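Local coordinates for protein telomeric DNA-binding factor trf1 (Schizosaccharomyces pombe, PDB 6K5S) that probably binds telomeric DNA at chromosome ends and carries a helical domain of the telomere repeat-binding factor family, at residues I59-E63 with S64-S68; Q78-T81 with T82-A85; G101-H104 with L105-F109; D149-N152 with D153-S157; L175-V178 with E179-I182. All blocks are in the same frame, centred on the assembly; numbering follows the deposited sequence.

Interaction 1 (I59-E63 with S64-S68); sequences IYTEE and SFIYS
Ile-66 folds back onto the end of helix 41-60, with its CD1 methyl packed on CB of Tyr-60 at 3.6 Å. The same arm touches the next residue as well, since CG1 of Ile-66 lies 4.0 Å from CG2 of Thr-61. Beyond CB the Tyr-60 side chain leaves the turn, packing on Leu-13 of helix 10-24, with its hydroxyl bonded to Arg-6 O.

Thr-61, the first residue to leave helical geometry, holds the turn by its hydroxyl. OG1 of Thr-61 donates to Phe-65 O over 2.7 Å, arriving from above the carbonyl plane, 37° out of it. It also accepts from the backbone N of Glu-63 at 3.0 Å, which makes an ST turn. A chi1 of -173° swings OG1 away from the threonine's own nitrogen and towards both partners, while CG2 is turned to Ile-66. A valine here would probably leave Glu-63 N and Phe-65 O without their shared mate and set the turn free to shift.

Glu-63 brings its CB to the edge of the Tyr-67 ring, 4.4 Å from CE2 of Tyr-67, and its bent chain then carries the carboxylate away. Close by, water 1 donates to Tyr-60 O and accepts from Tyr-67 N, the latter at 3.0 Å, joining the helix end to the outgoing loop. One hydroxyl, acting as both donor and acceptor, thus ties Glu-63 N to Phe-65 O beside an apolar patch of isoleucine, tyrosine and threonine carbon, and the water adds a second polar link across the reversal.

Interaction 2 (Q78-T81 with T82-A85); sequences QRST and TRRA
Arg-83 lays its side chain back over the preceding turn, across Arg-79 O and the backbone of Ser-80. CB of Arg-83 starts 3.5 Å from Arg-79 O, and CG of Arg-83 comes closer to that oxygen, at 3.3 Å. CD has already moved off, and the bend at chi3 (-54°) brings the guanidinium round so that one of its faces looks onto Arg-79 O and Ser-80. CZ of Arg-83 stands 3.8 Å from CA of Ser-80. Its NH2 reaches 3.4 Å from the same Ser-80 CA and also touches the serine CB. NH1 of Arg-83 ends 4.1 Å from NH1 of Arg-79, the two guanidinium planes being 82° apart; both arginines are turned to Asp-116, which forms a salt bridge with Arg-83 and a long, weak ion pair with Arg-79.

The oxygen under this arginine is doubly held. Arg-79 O accepts from Arg-83 N at 3.0 Å and from the hydroxyl OG1 of Thr-82 at 3.1 Å, both coming from one face of the carbonyl plane. The threonine hydroxyl can do this because its chi1 of 57° places OG1 between the backbone N and the carbonyl carbon. Thr-82 N, Arg-84 N and Ala-85 N each bond four residues back. A threonine hydroxyl tied to a carbonyl one turn earlier, within an unbroken i to i+4 ladder, is a familiar feature of alpha-helices, here helix 76-94 of the all-helical TRF-family domain.

Interaction 3 (G101-H104 with L105-F109); sequences GFFH and LNENF
Leu-105 N donates to Gly-101 O at 3.1 Å, and this bond opens the i to i+4 ladder of the segment. Gly-101 occupies the N-cap position; from there Asn-106 N bonds to Phe-102 O, Glu-107 N to Phe-103 O and Asn-108 N to His-104 O. The last oxygen is gripped twice by one residue, for ND2 of Asn-108 also reaches His-104 O, over 2.8 Å. That second bond is nearly straight (170°), and the acceptor lies in the asparagine's amide plane.

These are the opening turns of helix 102-113, one of the helices of the TRF-family domain. On the side turned to the neighbouring helices CD1 of Phe-102 rests 4.3 Å from CD1 of Leu-105; the phenylalanine goes on to Ala-135 and Ser-138 of helix 122-141, the leucine to Phe-90 and Ala-93 of helix 76-94.

The exposed side is more mixed. Glu-107 runs extended, its CG set opposite the backbone N (chi1 176°), which lays the carboxylate along the preceding turn, OE2 of Glu-107 3.8 Å from CZ of Phe-103, with ring and carboxylate planes 73° apart. Water 2 sits over one face of the Phe-103 ring, off towards its rim, donating to Phe-103 O at 2.8 Å and accepting from ND2 of Asn-106 at 3.0 Å. The other end of that amide, OD1 of Asn-106, takes a hydrogen bond from Lys-132, while OD1 of Asn-108 lies unusually close to Tyr-67 OH, probably hydrogen-bonded to it.

Interaction 4 (D149-N152 with D153-S157); sequences DILN and DLFPS
Two apolar pairs, Leu-151 with Phe-155 and Ile-150 with Leu-154, join successive turns at the end of helix 147-154. CD2 of Leu-151 meets CD2 of Phe-155 at 3.7 Å, the two side chains slanting across each other, and Leu-151 O lies at the edge of the phenylalanine ring. Ile-150 and Leu-154 instead run alongside and point the same way, CG2 of Ile-150 being 3.8 Å from CD1 of Leu-154. Tyr-136 of helix 122-141 packs on both Ile-150 and Leu-151, and Leu-193 of helix 177-195 on Leu-151 and Phe-155. An alanine in place of Phe-155 would probably open a gap beside CD2 of Leu-151 and take away a neighbour of Leu-193.

Backbone hydrogen bonds carry the helix to its end. Asp-153 N goes to Asp-149 O, Leu-154 N to Ile-150 O, and Phe-155 N to Leu-151 O, the last over 2.8 Å although Phe-155 has itself left helical geometry. One residue on, CA of Pro-156 makes a CA-H...O contact of 3.3 Å with Asn-152 O.

On the exposed side water 3 donates to OD1 of Asp-153 at 2.7 Å and to Asp-149 O. OD2 of Asp-153 makes a salt bridge with Arg-145. The helix end is therefore two-sided: hydrocarbon faces the neighbouring helices, and on the exposed side the aspartate's charge is probably offset by Arg-145, with a water hydrogen-bonded to its other oxygen.

Interaction 5 (L175-V178 with E179-I182); sequences LTYV and EKQI
The ring of Tyr-177 has CG of Gln-181 over one face, a CH-pi contact 4.0 Å from the ring centroid and 20° off the normal. A bend at chi2 of Gln-181 (-54°) then carries the amide over the rim of the same face, the two planes 31° apart, with NE2 of Gln-181 4.0 Å from CE1 of Tyr-177. The second flat group is the carboxylate of Glu-179. Its OE1 accepts from Thr-176 N over 2.9 Å in an almost straight bond, the donor standing above the carboxylate plane.

In return, OG1 of Thr-176 accepts from Glu-179 N at 3.1 Å. These reciprocal bonds form a capping box, with Thr-176 at the N-cap of helix 177-195, so two backbone N-H groups at the helix start are met by side chains. OE1 of Glu-179 also makes a salt bridge with Arg-167, which would be expected to steady the negative charge of this buried group; Phe-163 of helix 159-166 packs beside it.

Just ahead of the cap, CB of Leu-175 presses on CG of Lys-180 at a tight 3.5 Å, while the leucine goes on to Ala-160 and Leu-164. These are the positions that a hydrophobic staple would use, filled here by a leucine and the methylenes of a lysine. Further along, CG1 of Val-178 lies 3.8 Å from CD1 of Ile-182, whose side chain reaches Phe-163 and Ile-120.

In the fold
All five contacts are local and partly buried, none wholly core. Interactions 2 to 5 lie on helices; interaction 1 is the turn ending helix 41-60 and the loop after it. That loop reaches two others: Ile-66 and Ser-68 pack on Thr-82 of interaction 2, and Phe-65 on Leu-105 and Asn-108 of interaction 3. Interaction 3, centred about 7 Å from the chain's centre, meets interaction 4 where Asn-106 touches Leu-154. The centres of interactions 1, 2 and 4 lie about 14, 15 and 18 Å out; interaction 5, about 21 Å out, touches none. Interactions 3 and 4 pair hydrocarbon with a water-bearing side; interaction 2 gathers arginines round an aspartate, interaction 5 caps with a buried glutamate.

Interaction 1 (I59-E63 with S64-S68)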
loop_
_atom_site.group_PDB
_atom_site.type_symbol
_atom_site.label_atom_id
_atom_site.label_comp_id
_atom_site.label_asym_id
_atom_site.label_seq_id
_atom_site.Cartn_x
_atom_site.Cartn_y
_atom_site.Cartn_z
ATOM N N ILE A 59 -7.369 4.353 6.477
ATOM C CA ILE A 59 -7.845 3.108 7.077
ATOM C C ILE A 59 -7.588 3.091 8.577
ATOM O O ILE A 59 -8.379 2.527 9.344
ATOM C CB ILE A 59 -7.193 1.907 6.364
ATOM C CG1 ILE A 59 -7.861 1.710 5.010
ATOM C CG2 ILE A 59 -7.295 0.633 7.201
ATOM C CD1 ILE A 59 -6.944 1.293 3.922
ATOM N N TYR A 60 -6.506 3.721 9.027
ATOM C CA TYR A 60 -6.123 3.662 10.432
ATOM C C TYR A 60 -6.634 4.820 11.261
ATOM O O TYR A 60 -6.779 4.671 12.478
ATOM C CB TYR A 60 -4.595 3.606 10.561
ATOM C CG TYR A 60 -4.084 2.259 10.165
ATOM C CD1 TYR A 60 -3.826 1.959 8.828
ATOM C CD2 TYR A 60 -3.934 1.263 11.111
ATOM C CE1 TYR A 60 -3.399 0.712 8.453
ATOM C CE2 TYR A 60 -3.501 -0.000 10.754
ATOM C CZ TYR A 60 -3.229 -0.265 9.420
ATOM O OH TYR A 60 -2.799 -1.512 9.080
ATOM N N THR A 61 -6.857 5.990 10.663
ATOM C CA THR A 61 -7.297 7.115 11.466
ATOM C C THR A 61 -8.147 8.066 10.632
ATOM O O THR A 61 -7.906 8.258 9.437
ATOM C CB THR A 61 -6.102 7.865 12.088
ATOM O OG1 THR A 61 -6.587 8.852 13.001
ATOM C CG2 THR A 61 -5.267 8.554 11.030
ATOM N N GLU A 62 -9.156 8.657 11.259
ATOM C CA GLU A 62 -9.797 9.804 10.635
ATOM C C GLU A 62 -9.255 11.128 11.162
ATOM O O GLU A 62 -9.757 12.181 10.778
ATOM C CB GLU A 62 -11.322 9.744 10.811
ATOM C CG GLU A 62 -11.797 9.021 12.038
ATOM C CD GLU A 62 -13.320 9.019 12.174
ATOM O OE1 GLU A 62 -14.032 8.837 11.164
ATOM O OE2 GLU A 62 -13.802 9.225 13.301
ATOM N N GLU A 63 -8.267 11.099 12.055
ATOM C CA GLU A 63 -7.660 12.302 12.605
ATOM C C GLU A 63 -6.273 12.516 11.985
ATOM O O GLU A 63 -5.964 11.966 10.913
ATOM C CB GLU A 63 -7.609 12.200 14.134
ATOM C CG GLU A 63 -8.870 11.632 14.791
ATOM C CD GLU A 63 -10.103 12.501 14.598
ATOM O OE1 GLU A 63 -11.169 12.172 15.183
ATOM O OE2 GLU A 63 -10.028 13.515 13.863
ATOM N N SER A 64 -5.451 13.339 12.644
ATOM C CA SER A 64 -4.128 13.616 12.107
ATOM C C SER A 64 -3.204 12.416 12.278
ATOM O O SER A 64 -2.510 12.034 11.333
ATOM C CB SER A 64 -3.538 14.850 12.779
ATOM O OG SER A 64 -4.218 16.021 12.380
ATOM N N PHE A 65 -3.198 11.802 13.461
ATOM C CA PHE A 65 -2.279 10.722 13.788
ATOM C C PHE A 65 -3.044 9.453 14.156
ATOM O O PHE A 65 -4.277 9.446 14.300
ATOM C CB PHE A 65 -1.336 11.128 14.937
ATOM C CG PHE A 65 -0.393 12.214 14.568
ATOM C CD1 PHE A 65 0.808 11.913 13.935
ATOM C CD2 PHE A 65 -0.713 13.546 14.820
ATOM C CE1 PHE A 65 1.682 12.929 13.567
ATOM C CE2 PHE A 65 0.161 14.572 14.454
ATOM C CZ PHE A 65 1.359 14.261 13.841
ATOM N N ILE A 66 -2.284 8.370 14.298
ATOM C CA ILE A 66 -2.828 7.042 14.576
ATOM C C ILE A 66 -2.644 6.730 16.047
ATOM O O ILE A 66 -1.515 6.769 16.565
ATOM C CB ILE A 66 -2.142 5.972 13.724
ATOM C CG1 ILE A 66 -2.230 6.344 12.255
ATOM C CG2 ILE A 66 -2.770 4.569 13.985
ATOM C CD1 ILE A 66 -1.513 5.370 11.385
ATOM N N TYR A 67 -3.741 6.373 16.709
ATOM C CA TYR A 67 -3.735 6.105 18.141
ATOM C C TYR A 67 -3.992 4.610 18.305
ATOM O O TYR A 67 -5.130 4.154 18.172
ATOM C CB TYR A 67 -4.768 6.978 18.833
ATOM C CG TYR A 67 -4.580 8.454 18.532
ATOM C CD1 TYR A 67 -3.475 9.139 19.008
ATOM C CD2 TYR A 67 -5.503 9.155 17.762
ATOM C CE1 TYR A 67 -3.290 10.487 18.730
ATOM C CE2 TYR A 67 -5.334 10.507 17.480
ATOM C CZ TYR A 67 -4.227 11.172 17.972
ATOM O OH TYR A 67 -4.059 12.524 17.701
ATOM N N SER A 68 -2.921 3.845 18.538
ATOM C CA SER A 68 -3.026 2.394 18.412
ATOM C C SER A 68 -4.030 1.835 19.408
ATOM O O SER A 68 -4.823 0.954 19.068
ATOM C CB SER A 68 -1.649 1.725 18.570
ATOM O OG SER A 68 -0.961 2.108 19.759
HETATM O O HOH W 1 -6.319 6.283 15.222
#

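Interaction 2 (Q78-T81 with T82-A85)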
loop_
_atom_site.group_PDB
_atom_site.type_symbol
_atom_site.label_atom_id
_atom_site.label_comp_id
_atom_site.label_asym_id
_atom_site.label_seq_id
_atom_site.Cartn_x
_atom_site.Cartn_y
_atom_site.Cartn_z
ATOM N N GLN A 78 2.378 -4.455 15.661
ATOM C CA GLN A 78 1.374 -3.458 15.309
ATOM C C GLN A 78 1.686 -2.106 15.930
ATOM O O GLN A 78 1.581 -1.068 15.265
ATOM C CB GLN A 78 -0.009 -3.913 15.755
ATOM C CG GLN A 78 -0.548 -5.078 14.982
ATOM C CD GLN A 78 -1.751 -5.715 15.642
ATOM O OE1 GLN A 78 -2.128 -5.371 16.778
ATOM N NE2 GLN A 78 -2.345 -6.682 14.948
ATOM N N ARG A 79 2.057 -2.096 17.210
ATOM C CA ARG A 79 2.321 -0.832 17.881
ATOM C C ARG A 79 3.624 -0.214 17.397
ATOM O O ARG A 79 3.709 1.009 17.228
ATOM C CB ARG A 79 2.315 -1.040 19.392
ATOM C CG ARG A 79 0.900 -1.284 19.897
ATOM C CD ARG A 79 0.878 -1.984 21.214
ATOM N NE ARG A 79 1.948 -1.484 22.059
ATOM C CZ ARG A 79 1.823 -0.421 22.838
ATOM N NH1 ARG A 79 2.854 -0.026 23.580
ATOM N NH2 ARG A 79 0.661 0.234 22.877
ATOM N N SER A 80 4.636 -1.037 17.123
ATOM C CA SER A 80 5.876 -0.501 16.563
ATOM C C SER A 80 5.630 0.124 15.196
ATOM O O SER A 80 6.218 1.163 14.853
ATOM C CB SER A 80 6.915 -1.613 16.470
ATOM O OG SER A 80 8.052 -1.191 15.751
ATOM N N THR A 81 4.744 -0.486 14.409
ATOM C CA THR A 81 4.414 0.050 13.090
ATOM C C THR A 81 3.621 1.344 13.194
ATOM O O THR A 81 3.841 2.270 12.411
ATOM C CB THR A 81 3.626 -0.976 12.274
ATOM O OG1 THR A 81 4.444 -2.123 12.069
ATOM C CG2 THR A 81 3.251 -0.425 10.935
ATOM N N THR A 82 2.662 1.430 14.123
ATOM C CA THR A 82 1.935 2.690 14.195
ATOM C C THR A 82 2.837 3.803 14.707
ATOM O O THR A 82 2.679 4.963 14.298
ATOM C CB THR A 82 0.667 2.581 15.054
ATOM O OG1 THR A 82 0.995 2.136 16.372
ATOM C CG2 THR A 82 -0.320 1.635 14.412
ATOM N N ARG A 83 3.821 3.471 15.547
ATOM C CA ARG A 83 4.755 4.502 16.008
ATOM C C ARG A 83 5.585 5.053 14.854
ATOM O O ARG A 83 5.769 6.275 14.736
ATOM C CB ARG A 83 5.668 3.960 17.108
ATOM C CG ARG A 83 4.972 3.843 18.446
ATOM C CD ARG A 83 5.967 3.502 19.539
ATOM N NE ARG A 83 6.751 2.312 19.245
ATOM C CZ ARG A 83 6.590 1.148 19.868
ATOM N NH1 ARG A 83 5.667 1.029 20.809
ATOM N NH2 ARG A 83 7.355 0.112 19.554
ATOM N N ARG A 84 6.096 4.155 14.000
ATOM C CA ARG A 84 6.778 4.556 12.774
ATOM C C ARG A 84 5.871 5.391 11.888
ATOM O O ARG A 84 6.311 6.402 11.320
ATOM C CB ARG A 84 7.265 3.320 12.005
ATOM C CG ARG A 84 8.334 2.490 12.733
ATOM C CD ARG A 84 9.627 2.333 11.906
ATOM N NE ARG A 84 10.639 1.558 12.636
ATOM C CZ ARG A 84 11.118 0.388 12.233
ATOM N NH1 ARG A 84 10.692 -0.149 11.093
ATOM N NH2 ARG A 84 12.027 -0.249 12.968
ATOM N N ALA A 85 4.607 4.970 11.735
ATOM C CA ALA A 85 3.698 5.707 10.875
ATOM C C ALA A 85 3.528 7.130 11.374
ATOM O O ALA A 85 3.560 8.081 10.587
ATOM C CB ALA A 85 2.350 4.980 10.779
#

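Interaction 3 (G101-H104 with L105-F109)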
loop_
_atom_site.group_PDB
_atom_site.type_symbol
_atom_site.label_atom_id
_atom_site.label_comp_id
_atom_site.label_asym_id
_atom_site.label_seq_id
_atom_site.Cartn_x
_atom_site.Cartn_y
_atom_site.Cartn_z
ATOM N N GLY A 101 -2.156 20.904 10.575
ATOM C CA GLY A 101 -1.852 22.226 11.079
ATOM C C GLY A 101 -0.934 22.178 12.282
ATOM O O GLY A 101 -0.773 21.152 12.943
ATOM N N PHE A 102 -0.292 23.314 12.544
ATOM C CA PHE A 102 0.651 23.387 13.655
ATOM C C PHE A 102 -0.022 23.109 14.992
ATOM O O PHE A 102 0.612 22.546 15.889
ATOM C CB PHE A 102 1.320 24.760 13.694
ATOM C CG PHE A 102 2.513 24.883 12.794
ATOM C CD1 PHE A 102 3.696 24.223 13.088
ATOM C CD2 PHE A 102 2.461 25.694 11.667
ATOM C CE1 PHE A 102 4.817 24.353 12.260
ATOM C CE2 PHE A 102 3.582 25.844 10.845
ATOM C CZ PHE A 102 4.753 25.157 11.133
ATOM N N PHE A 103 -1.298 23.468 15.145
ATOM C CA PHE A 103 -1.993 23.150 16.388
ATOM C C PHE A 103 -1.959 21.650 16.655
ATOM O O PHE A 103 -1.729 21.228 17.791
ATOM C CB PHE A 103 -3.445 23.646 16.345
ATOM C CG PHE A 103 -4.273 23.206 17.533
ATOM C CD1 PHE A 103 -4.846 21.935 17.582
ATOM C CD2 PHE A 103 -4.453 24.056 18.612
ATOM C CE1 PHE A 103 -5.588 21.532 18.685
ATOM C CE2 PHE A 103 -5.189 23.664 19.711
ATOM C CZ PHE A 103 -5.757 22.396 19.750
ATOM N N HIS A 104 -2.181 20.830 15.614
ATOM C CA HIS A 104 -2.202 19.384 15.798
ATOM C C HIS A 104 -0.806 18.816 15.961
ATOM O O HIS A 104 -0.637 17.810 16.661
ATOM C CB HIS A 104 -2.889 18.688 14.622
ATOM C CG HIS A 104 -4.373 18.824 14.643
ATOM N ND1 HIS A 104 -5.080 19.404 13.612
ATOM C CD2 HIS A 104 -5.282 18.502 15.592
ATOM C CE1 HIS A 104 -6.367 19.408 13.915
ATOM N NE2 HIS A 104 -6.517 18.868 15.110
ATOM N N LEU A 105 0.186 19.401 15.285
ATOM C CA LEU A 105 1.565 18.969 15.492
ATOM C C LEU A 105 1.976 19.170 16.950
ATOM O O LEU A 105 2.547 18.271 17.583
ATOM C CB LEU A 105 2.501 19.718 14.541
ATOM C CG LEU A 105 2.281 19.429 13.054
ATOM C CD1 LEU A 105 3.360 20.060 12.200
ATOM C CD2 LEU A 105 2.186 17.937 12.791
ATOM N N ASN A 106 1.663 20.336 17.505
ATOM C CA ASN A 106 1.996 20.621 18.900
ATOM C C ASN A 106 1.262 19.694 19.865
ATOM O O ASN A 106 1.870 19.151 20.787
ATOM C CB ASN A 106 1.680 22.072 19.232
ATOM C CG ASN A 106 1.941 22.389 20.679
ATOM O OD1 ASN A 106 3.065 22.271 21.150
ATOM N ND2 ASN A 106 0.898 22.748 21.404
ATOM N N GLU A 107 -0.052 19.515 19.674
ATOM C CA GLU A 107 -0.847 18.716 20.608
ATOM C C GLU A 107 -0.385 17.263 20.653
ATOM O O GLU A 107 -0.466 16.617 21.700
ATOM C CB GLU A 107 -2.327 18.775 20.212
ATOM C CG GLU A 107 -3.252 17.900 21.038
ATOM C CD GLU A 107 -4.717 18.279 20.844
ATOM O OE1 GLU A 107 -5.347 17.744 19.903
ATOM O OE2 GLU A 107 -5.222 19.130 21.610
ATOM N N ASN A 108 0.083 16.738 19.529
ATOM C CA ASN A 108 0.473 15.343 19.385
ATOM C C ASN A 108 1.976 15.112 19.478
ATOM O O ASN A 108 2.403 13.965 19.334
ATOM C CB ASN A 108 -0.036 14.802 18.043
ATOM C CG ASN A 108 -1.563 14.669 18.008
ATOM O OD1 ASN A 108 -2.115 13.658 18.448
ATOM N ND2 ASN A 108 -2.239 15.678 17.456
ATOM N N PHE A 109 2.780 16.164 19.708
ATOM C CA PHE A 109 4.236 16.019 19.616
ATOM C C PHE A 109 4.757 14.935 20.559
ATOM O O PHE A 109 5.534 14.070 20.156
ATOM C CB PHE A 109 4.928 17.348 19.910
ATOM C CG PHE A 109 6.434 17.265 19.852
ATOM C CD1 PHE A 109 7.105 17.439 18.654
ATOM C CD2 PHE A 109 7.167 16.973 20.986
ATOM C CE1 PHE A 109 8.497 17.342 18.600
ATOM C CE2 PHE A 109 8.544 16.895 20.939
ATOM C CZ PHE A 109 9.205 17.067 19.748
HETATM O O HOH W 2 -1.800 22.699 20.188
#

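Interaction 4 (D149-N152 with D153-S157)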
loop_
_atom_site.group_PDB
_atom_site.type_symbol
_atom_site.label_atom_id
_atom_site.label_comp_id
_atom_site.label_asym_id
_atom_site.label_seq_id
_atom_site.Cartn_x
_atom_site.Cartn_y
_atom_site.Cartn_z
ATOM N N ASP A 149 -2.687 35.340 23.411
ATOM C CA ASP A 149 -3.535 34.147 23.377
ATOM C C ASP A 149 -2.799 32.963 22.758
ATOM O O ASP A 149 -2.870 31.825 23.254
ATOM C CB ASP A 149 -4.821 34.422 22.587
ATOM C CG ASP A 149 -5.703 35.463 23.235
ATOM O OD1 ASP A 149 -5.360 35.941 24.349
ATOM O OD2 ASP A 149 -6.740 35.807 22.615
ATOM N N ILE A 150 -2.131 33.205 21.636
ATOM C CA ILE A 150 -1.366 32.153 20.975
ATOM C C ILE A 150 -0.325 31.580 21.922
ATOM O O ILE A 150 -0.180 30.355 22.068
ATOM C CB ILE A 150 -0.709 32.705 19.698
ATOM C CG1 ILE A 150 -1.777 33.383 18.850
ATOM C CG2 ILE A 150 0.037 31.598 18.983
ATOM C CD1 ILE A 150 -1.420 33.521 17.440
ATOM N N LEU A 151 0.397 32.463 22.597
ATOM C CA LEU A 151 1.511 32.013 23.414
ATOM C C LEU A 151 1.026 31.228 24.619
ATOM O O LEU A 151 1.674 30.257 25.024
ATOM C CB LEU A 151 2.364 33.201 23.839
ATOM C CG LEU A 151 3.283 33.713 22.741
ATOM C CD1 LEU A 151 3.842 35.114 23.040
ATOM C CD2 LEU A 151 4.435 32.714 22.531
ATOM N N ASN A 152 -0.109 31.629 25.207
ATOM C CA ASN A 152 -0.614 30.916 26.372
ATOM C C ASN A 152 -1.099 29.525 25.993
ATOM O O ASN A 152 -1.038 28.605 26.815
ATOM C CB ASN A 152 -1.735 31.712 27.053
ATOM C CG ASN A 152 -1.210 32.858 27.912
ATOM O OD1 ASN A 152 -0.009 32.962 28.194
ATOM N ND2 ASN A 152 -2.115 33.745 28.312
ATOM N N ASP A 153 -1.558 29.341 24.750
ATOM C CA ASP A 153 -1.899 27.999 24.292
ATOM C C ASP A 153 -0.646 27.173 24.052
ATOM O O ASP A 153 -0.592 25.991 24.414
ATOM C CB ASP A 153 -2.717 28.061 23.003
ATOM C CG ASP A 153 -4.122 28.546 23.232
ATOM O OD1 ASP A 153 -4.513 28.737 24.408
ATOM O OD2 ASP A 153 -4.830 28.742 22.232
ATOM N N LEU A 154 0.368 27.774 23.432
ATOM C CA LEU A 154 1.518 26.993 23.003
ATOM C C LEU A 154 2.515 26.750 24.122
ATOM O O LEU A 154 3.248 25.762 24.073
ATOM C CB LEU A 154 2.212 27.688 21.840
ATOM C CG LEU A 154 1.489 27.514 20.511
ATOM C CD1 LEU A 154 2.143 28.420 19.488
ATOM C CD2 LEU A 154 1.498 26.052 20.053
ATOM N N PHE A 155 2.572 27.645 25.108
ATOM C CA PHE A 155 3.509 27.570 26.224
ATOM C C PHE A 155 2.690 27.676 27.503
ATOM O O PHE A 155 2.728 28.702 28.202
ATOM C CB PHE A 155 4.547 28.693 26.162
ATOM C CG PHE A 155 5.439 28.655 24.954
ATOM C CD1 PHE A 155 6.632 27.953 24.985
ATOM C CD2 PHE A 155 5.111 29.354 23.802
ATOM C CE1 PHE A 155 7.467 27.912 23.878
ATOM C CE2 PHE A 155 5.951 29.309 22.688
ATOM C CZ PHE A 155 7.133 28.591 22.735
ATOM N N PRO A 156 1.935 26.634 27.839
ATOM C CA PRO A 156 0.883 26.775 28.846
ATOM C C PRO A 156 1.450 26.699 30.256
ATOM O O PRO A 156 2.583 26.279 30.482
ATOM C CB PRO A 156 -0.048 25.598 28.545
ATOM C CG PRO A 156 0.849 24.552 27.949
ATOM C CD PRO A 156 2.007 25.260 27.296
ATOM N N SER A 157 0.623 27.123 31.215
ATOM C CA SER A 157 1.025 27.098 32.616
ATOM C C SER A 157 0.974 25.699 33.227
ATOM O O SER A 157 1.632 25.466 34.247
ATOM C CB SER A 157 0.141 28.048 33.432
ATOM O OG SER A 157 -1.196 27.571 33.483
HETATM O O HOH W 3 -5.069 31.379 24.384
#

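Interaction 5 (L175-V178 with E179-I182)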
loop_
_atom_site.group_PDB
_atom_site.type_symbol
_atom_site.label_atom_id
_atom_site.label_comp_id
_atom_site.label_asym_id
_atom_site.label_seq_id
_atom_site.Cartn_x
_atom_site.Cartn_y
_atom_site.Cartn_z
ATOM N N LEU A 175 8.674 15.695 39.258
ATOM C CA LEU A 175 9.131 15.912 37.891
ATOM C C LEU A 175 10.576 15.460 37.723
ATOM O O LEU A 175 11.387 15.555 38.645
ATOM C CB LEU A 175 9.013 17.391 37.519
ATOM C CG LEU A 175 7.956 17.794 36.496
ATOM C CD1 LEU A 175 6.592 17.324 36.937
ATOM C CD2 LEU A 175 7.973 19.292 36.335
ATOM N N THR A 176 10.898 14.960 36.532
ATOM C CA THR A 176 12.276 14.583 36.254
ATOM C C THR A 176 13.116 15.822 35.957
ATOM O O THR A 176 12.600 16.922 35.748
ATOM C CB THR A 176 12.358 13.595 35.082
ATOM O OG1 THR A 176 12.159 14.293 33.844
ATOM C CG2 THR A 176 11.311 12.504 35.222
ATOM N N TYR A 177 14.439 15.636 35.948
ATOM C CA TYR A 177 15.333 16.758 35.691
ATOM C C TYR A 177 15.107 17.323 34.293
ATOM O O TYR A 177 14.975 18.539 34.118
ATOM C CB TYR A 177 16.790 16.323 35.883
ATOM C CG TYR A 177 17.822 17.376 35.508
ATOM C CD1 TYR A 177 18.162 18.397 36.394
ATOM C CD2 TYR A 177 18.475 17.333 34.276
ATOM C CE1 TYR A 177 19.113 19.350 36.059
ATOM C CE2 TYR A 177 19.425 18.283 33.933
ATOM C CZ TYR A 177 19.739 19.287 34.828
ATOM O OH TYR A 177 20.682 20.231 34.487
ATOM N N VAL A 178 15.037 16.447 33.286
ATOM C CA VAL A 178 14.780 16.890 31.916
ATOM C C VAL A 178 13.459 17.646 31.839
ATOM O O VAL A 178 13.367 18.715 31.224
ATOM C CB VAL A 178 14.797 15.687 30.957
ATOM C CG1 VAL A 178 14.215 16.062 29.604
ATOM C CG2 VAL A 178 16.214 15.157 30.803
ATOM N N GLU A 179 12.420 17.109 32.483
ATOM C CA GLU A 179 11.109 17.747 32.445
ATOM C C GLU A 179 11.165 19.168 33.003
ATOM O O GLU A 179 10.648 20.113 32.387
ATOM C CB GLU A 179 10.094 16.892 33.203
ATOM C CG GLU A 179 9.512 15.739 32.370
ATOM C CD GLU A 179 8.856 14.654 33.221
ATOM O OE1 GLU A 179 8.850 14.778 34.472
ATOM O OE2 GLU A 179 8.346 13.670 32.639
ATOM N N LYS A 180 11.811 19.348 34.162
ATOM C CA LYS A 180 11.907 20.691 34.725
ATOM C C LYS A 180 12.800 21.593 33.887
ATOM O O LYS A 180 12.537 22.797 33.794
ATOM C CB LYS A 180 12.391 20.628 36.176
ATOM C CG LYS A 180 11.577 19.655 37.011
ATOM C CD LYS A 180 11.946 19.663 38.495
ATOM C CE LYS A 180 13.050 18.663 38.787
ATOM N NZ LYS A 180 14.379 19.271 38.488
ATOM N N GLN A 181 13.829 21.041 33.243
ATOM C CA GLN A 181 14.624 21.848 32.320
ATOM C C GLN A 181 13.789 22.320 31.131
ATOM O O GLN A 181 13.930 23.465 30.670
ATOM C CB GLN A 181 15.837 21.058 31.837
ATOM C CG GLN A 181 16.984 21.036 32.819
ATOM C CD GLN A 181 17.399 22.431 33.221
ATOM O OE1 GLN A 181 17.654 23.281 32.365
ATOM N NE2 GLN A 181 17.458 22.682 34.527
ATOM N N ILE A 182 12.926 21.443 30.604
ATOM C CA ILE A 182 12.067 21.838 29.490
ATOM C C ILE A 182 11.123 22.950 29.918
ATOM O O ILE A 182 10.974 23.967 29.228
ATOM C CB ILE A 182 11.285 20.629 28.948
ATOM C CG1 ILE A 182 12.238 19.583 28.384
ATOM C CG2 ILE A 182 10.303 21.089 27.882
ATOM C CD1 ILE A 182 11.549 18.258 28.125
#